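Local coordinates for transcriptional regulator, AsnC family (Agrobacterium tumefaciens str. C58, PDB 3I4P), which probably regulates transcription by binding specific DNA sequences, as an Lrp/AsnC-family protein that pairs a winged helix-turn-helix domain with a ligand-binding domain, at residues V110-I113 against A114-D117; I8-I11 against L12-S16. All blocks are in the same frame, centred on the assembly; numbering follows the deposited sequence.

In the fold
From the N terminus the chain first reaches contact 2, which ties the end of helix 3-12 to the loop leading toward helix 20-27, in the winged helix-turn-helix domain. Much later it reaches contact 1, which ties the end of strand 104-110 to the start of helix 113-126 in the Lrp/AsnC ligand-binding domain. Each is a local turn within one continuous stretch, and neither nests in nor crosses the other: contact 2 closes before contact 1 opens. Their centres are 34 Å apart on opposite sides of the chain's centre, and their nearest atoms are about 23 Å apart. What they share is a partner, since both touch the third subunit of the eight-chain assembly.

Contact 1 (V110-I113 against A114-D117)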
loop_
_atom_site.group_PDB
_atom_site.type_symbol
_atom_site.label_atom_id
_atom_site.label_comp_id
_atom_site.label_asym_id
_atom_site.label_seq_id
_atom_site.Cartn_x
_atom_site.Cartn_y
_atom_site.Cartn_z
ATOM N N VAL A 110 -17.437 -5.513 20.965
ATOM C CA VAL A 110 -16.865 -5.463 22.306
ATOM C C VAL A 110 -17.269 -4.093 22.899
ATOM O O VAL A 110 -17.702 -3.198 22.153
ATOM C CB VAL A 110 -15.296 -5.637 22.291
ATOM C CG1 VAL A 110 -14.897 -7.084 21.967
ATOM C CG2 VAL A 110 -14.621 -4.653 21.336
ATOM N N PRO A 111 -17.126 -3.915 24.238
ATOM C CA PRO A 111 -17.422 -2.592 24.849
ATOM C C PRO A 111 -16.366 -1.510 24.590
ATOM O O PRO A 111 -16.703 -0.319 24.532
ATOM C CB PRO A 111 -17.496 -2.897 26.350
ATOM C CG PRO A 111 -16.691 -4.172 26.513
ATOM C CD PRO A 111 -16.947 -4.961 25.260
ATOM N N ASP A 112 -15.109 -1.916 24.446
ATOM C CA ASP A 112 -13.991 -0.953 24.408
ATOM C C ASP A 112 -12.707 -1.569 23.838
ATOM O O ASP A 112 -12.661 -2.776 23.586
ATOM C CB ASP A 112 -13.740 -0.330 25.798
ATOM C CG ASP A 112 -13.564 -1.370 26.918
ATOM O OD1 ASP A 112 -13.048 -2.487 26.682
ATOM O OD2 ASP A 112 -13.940 -1.038 28.073
ATOM N N ILE A 113 -11.686 -0.728 23.639
ATOM C CA ILE A 113 -10.380 -1.150 23.144
ATOM C C ILE A 113 -9.764 -2.252 24.026
ATOM O O ILE A 113 -9.283 -3.248 23.508
ATOM C CB ILE A 113 -9.404 0.087 22.978
ATOM C CG1 ILE A 113 -9.745 0.862 21.714
ATOM C CG2 ILE A 113 -7.930 -0.302 22.941
ATOM C CD1 ILE A 113 -9.105 2.296 21.697
ATOM N N ALA A 114 -9.800 -2.093 25.345
ATOM C CA ALA A 114 -9.231 -3.107 26.247
ATOM C C ALA A 114 -9.919 -4.473 26.078
ATOM O O ALA A 114 -9.229 -5.484 26.022
ATOM C CB ALA A 114 -9.256 -2.642 27.717
ATOM N N ALA A 115 -11.258 -4.489 25.977
ATOM C CA ALA A 115 -12.015 -5.725 25.705
ATOM C C ALA A 115 -11.590 -6.321 24.349
ATOM O O ALA A 115 -11.548 -7.517 24.187
ATOM C CB ALA A 115 -13.544 -5.470 25.711
ATOM N N TYR A 116 -11.279 -5.472 23.377
ATOM C CA TYR A 116 -10.806 -5.948 22.080
ATOM C C TYR A 116 -9.457 -6.556 22.197
ATOM O O TYR A 116 -9.226 -7.626 21.643
ATOM C CB TYR A 116 -10.735 -4.871 20.982
ATOM C CG TYR A 116 -10.207 -5.478 19.698
ATOM C CD1 TYR A 116 -11.002 -6.355 18.960
ATOM C CD2 TYR A 116 -8.916 -5.222 19.242
ATOM C CE1 TYR A 116 -10.534 -6.949 17.790
ATOM C CE2 TYR A 116 -8.445 -5.811 18.052
ATOM C CZ TYR A 116 -9.271 -6.670 17.359
ATOM O OH TYR A 116 -8.869 -7.276 16.229
ATOM N N ASP A 117 -8.548 -5.838 22.847
ATOM C CA ASP A 117 -7.217 -6.385 23.146
ATOM C C ASP A 117 -7.293 -7.798 23.772
ATOM O O ASP A 117 -6.646 -8.707 23.283
ATOM C CB ASP A 117 -6.411 -5.431 24.017
ATOM C CG ASP A 117 -4.937 -5.831 24.120
ATOM O OD1 ASP A 117 -4.350 -6.320 23.135
ATOM O OD2 ASP A 117 -4.352 -5.660 25.201
#
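Asp112 reaches forward to Ala115 and closes the first turn of helix 113-126. From CB its side chain takes a chi1 of 53°, which sets CG between the backbone N and the carbonyl carbon and turns the carboxylate over the start of the helix. Asp112 CG lies 4.0 Å from Ala115 N, and Asp112 OD1 goes the rest of the way: it accepts from Ala115 N at 2.8 Å, with an N-H...O angle of 158° and the donor nearly in line with the carboxylate C-O bond. Asp112 OD1 is also 3.2 Å from Ala115 CB, so it sits against both the amide and the methyl of that residue.

The backbone continues the turn. Tyr116 N donates to Asp112 O at 3.0 Å, and Asp117 N donates to Ile113 O at 2.8 Å with an almost straight N-H...O angle of 174°.

Beside the capping bond, the contact is apolar. The Pro111 ring presses tightly on the Ala115 methyl, with Pro111 CG and CD each 3.5 Å from Ala115 CB, while Val110 CG2 meets Tyr116 CB at 3.9 Å. Tyr151 of the third subunit packs on Val110, Pro111 and Ala115. Beyond CB, Tyr116 leads away to an edge-to-face contact with Phe136 and a hydrogen bond from its OH to Ser134 OG; Asp117 OD1 forms a salt bridge with Arg97 of the fourth subunit.

A side-chain acceptor one residue ahead of the helix, bonded to the amide three residues on, defines an aspartate N-cap, here at a strand-to-helix junction of the Lrp/AsnC ligand-binding domain.

Contact 2 (I8-I11 against L12-S16); sequences ILRI and LQEDS
Leu12 N donates to Ile8 O and Gln13 N to Leu9 O, each at 3.0 Å, the i to i+4 spacing of an alpha-helix, and backbone bonds of this kind carry most of the contact. Ile11 O keeps its i+4 partner, Asp15 N, and adds an i+3 donor, Glu14 N. Asp15 N approaches Ile11 O at 2.9 Å nearly in line with the carbonyl, whereas Glu14 N, also 2.9 Å from Ile11 O, stands well above the carbonyl plane. The two N-H...O angles, 133° and 135°, are well short of straight, so this oxygen is shared by two bent bonds as the chain turns.

The apolar part is one side-chain pair. Ile8 and Leu12 lie side by side and point the same way, Ile8 CG2 meeting Leu12 CD1 at 3.7 Å. In Ile8 that methyl is anti to the backbone N, and chi1 of -74° in Leu12 sets Leu12 CG beside its own backbone N, where it is also 3.5 Å from Ile8 O. Leu23 and Val27 of helix 20-27 extend this layer: Ile8 packs on Val27, Leu12 on Leu23 and Ile11 on both.

The remaining contacts are polar. The carboxylate carbon Glu14 CD lies 3.3 Å from Arg10 O; the carboxylate oxygens, acceptors like the carbonyl, form no hydrogen bond with it. Instead a water donates to Arg10 O at 2.6 Å and accepts only weakly from Gln13 NE2. The Gln13 side chain is held more firmly through OE1, which accepts from Leu147 N. Asp15 OD1 is hydrogen-bonded to Thr17 OG1.

Backbone hydrogen bonds from Leu12 and Ser16 reach the third subunit. The whole is the C-terminal end of the first helix of a winged helix-turn-helix domain, its apolar face turned to the following helices.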
loop_
_atom_site.group_PDB
_atom_site.type_symbol
_atom_site.label_atom_id
_atom_site.label_comp_id
_atom_site.label_asym_id
_atom_site.label_seq_id
_atom_site.Cartn_x
_atom_site.Cartn_y
_atom_site.Cartn_z
ATOM N N ILE A 8 -45.460 -10.167 2.328
ATOM C CA ILE A 8 -45.397 -10.824 3.647
ATOM C C ILE A 8 -43.990 -10.729 4.263
ATOM O O ILE A 8 -43.837 -10.274 5.382
ATOM C CB ILE A 8 -45.905 -12.322 3.596
ATOM C CG1 ILE A 8 -47.411 -12.364 3.255
ATOM C CG2 ILE A 8 -45.628 -13.049 4.942
ATOM C CD1 ILE A 8 -47.951 -13.768 2.854
ATOM N N LEU A 9 -42.984 -11.126 3.493
ATOM C CA LEU A 9 -41.578 -11.082 3.919
ATOM C C LEU A 9 -41.074 -9.682 4.239
ATOM O O LEU A 9 -40.255 -9.492 5.158
ATOM C CB LEU A 9 -40.663 -11.726 2.870
ATOM C CG LEU A 9 -40.858 -13.230 2.651
ATOM C CD1 LEU A 9 -39.999 -13.728 1.476
ATOM C CD2 LEU A 9 -40.627 -14.028 3.939
ATOM N N ARG A 10 -41.554 -8.695 3.501
ATOM C CA ARG A 10 -41.116 -7.317 3.735
ATOM C C ARG A 10 -41.507 -6.825 5.136
ATOM O O ARG A 10 -40.749 -6.080 5.792
ATOM C CB ARG A 10 -41.696 -6.432 2.657
ATOM C CG ARG A 10 -41.393 -4.950 2.750
ATOM C CD ARG A 10 -41.735 -4.316 1.325
ATOM N NE ARG A 10 -40.660 -4.615 0.354
ATOM C CZ ARG A 10 -40.808 -4.949 -0.929
ATOM N NH1 ARG A 10 -42.028 -5.054 -1.489
ATOM N NH2 ARG A 10 -39.718 -5.167 -1.679
ATOM N N ILE A 11 -42.686 -7.254 5.592
ATOM C CA ILE A 11 -43.146 -6.919 6.923
ATOM C C ILE A 11 -42.426 -7.818 7.952
ATOM O O ILE A 11 -41.947 -7.319 8.964
ATOM C CB ILE A 11 -44.667 -7.041 7.059
ATOM C CG1 ILE A 11 -45.351 -6.078 6.064
ATOM C CG2 ILE A 11 -45.101 -6.773 8.523
ATOM C CD1 ILE A 11 -46.831 -6.302 5.862
ATOM N N LEU A 12 -42.331 -9.118 7.675
ATOM C CA LEU A 12 -41.741 -10.067 8.639
ATOM C C LEU A 12 -40.289 -9.692 8.996
ATOM O O LEU A 12 -39.917 -9.737 10.146
ATOM C CB LEU A 12 -41.865 -11.529 8.154
ATOM C CG LEU A 12 -43.269 -12.164 8.229
ATOM C CD1 LEU A 12 -43.222 -13.598 7.757
ATOM C CD2 LEU A 12 -43.864 -12.110 9.644
ATOM N N GLN A 13 -39.519 -9.241 8.019
ATOM C CA GLN A 13 -38.140 -8.789 8.233
ATOM C C GLN A 13 -38.047 -7.536 9.101
ATOM O O GLN A 13 -36.984 -7.253 9.667
ATOM C CB GLN A 13 -37.470 -8.464 6.893
ATOM C CG GLN A 13 -37.141 -9.638 6.043
ATOM C CD GLN A 13 -36.116 -9.269 4.968
ATOM O OE1 GLN A 13 -35.050 -9.896 4.879
ATOM N NE2 GLN A 13 -36.399 -8.212 4.200
ATOM N N GLU A 14 -39.127 -6.763 9.137
ATOM C CA GLU A 14 -39.204 -5.540 9.950
ATOM C C GLU A 14 -39.729 -5.805 11.370
ATOM O O GLU A 14 -39.338 -5.136 12.311
ATOM C CB GLU A 14 -40.094 -4.478 9.270
ATOM C CG GLU A 14 -39.437 -3.749 8.104
ATOM C CD GLU A 14 -40.434 -3.088 7.117
ATOM O OE1 GLU A 14 -41.663 -3.218 7.333
ATOM O OE2 GLU A 14 -39.974 -2.466 6.111
ATOM N N ASP A 15 -40.618 -6.783 11.500
ATOM C CA ASP A 15 -41.394 -6.985 12.702
ATOM C C ASP A 15 -42.088 -8.318 12.584
ATOM O O ASP A 15 -42.954 -8.473 11.751
ATOM C CB ASP A 15 -42.432 -5.861 12.846
ATOM C CG ASP A 15 -43.232 -5.914 14.189
ATOM O OD1 ASP A 15 -42.961 -6.763 15.078
ATOM O OD2 ASP A 15 -44.143 -5.065 14.354
ATOM N N SER A 16 -41.718 -9.291 13.415
ATOM C CA SER A 16 -42.380 -10.614 13.404
ATOM C C SER A 16 -43.364 -10.765 14.553
ATOM O O SER A 16 -43.819 -11.861 14.834
ATOM C CB SER A 16 -41.339 -11.740 13.484
ATOM O OG SER A 16 -40.598 -11.700 14.692
HETATM O O HOH W 1 -38.431 -5.490 4.723
#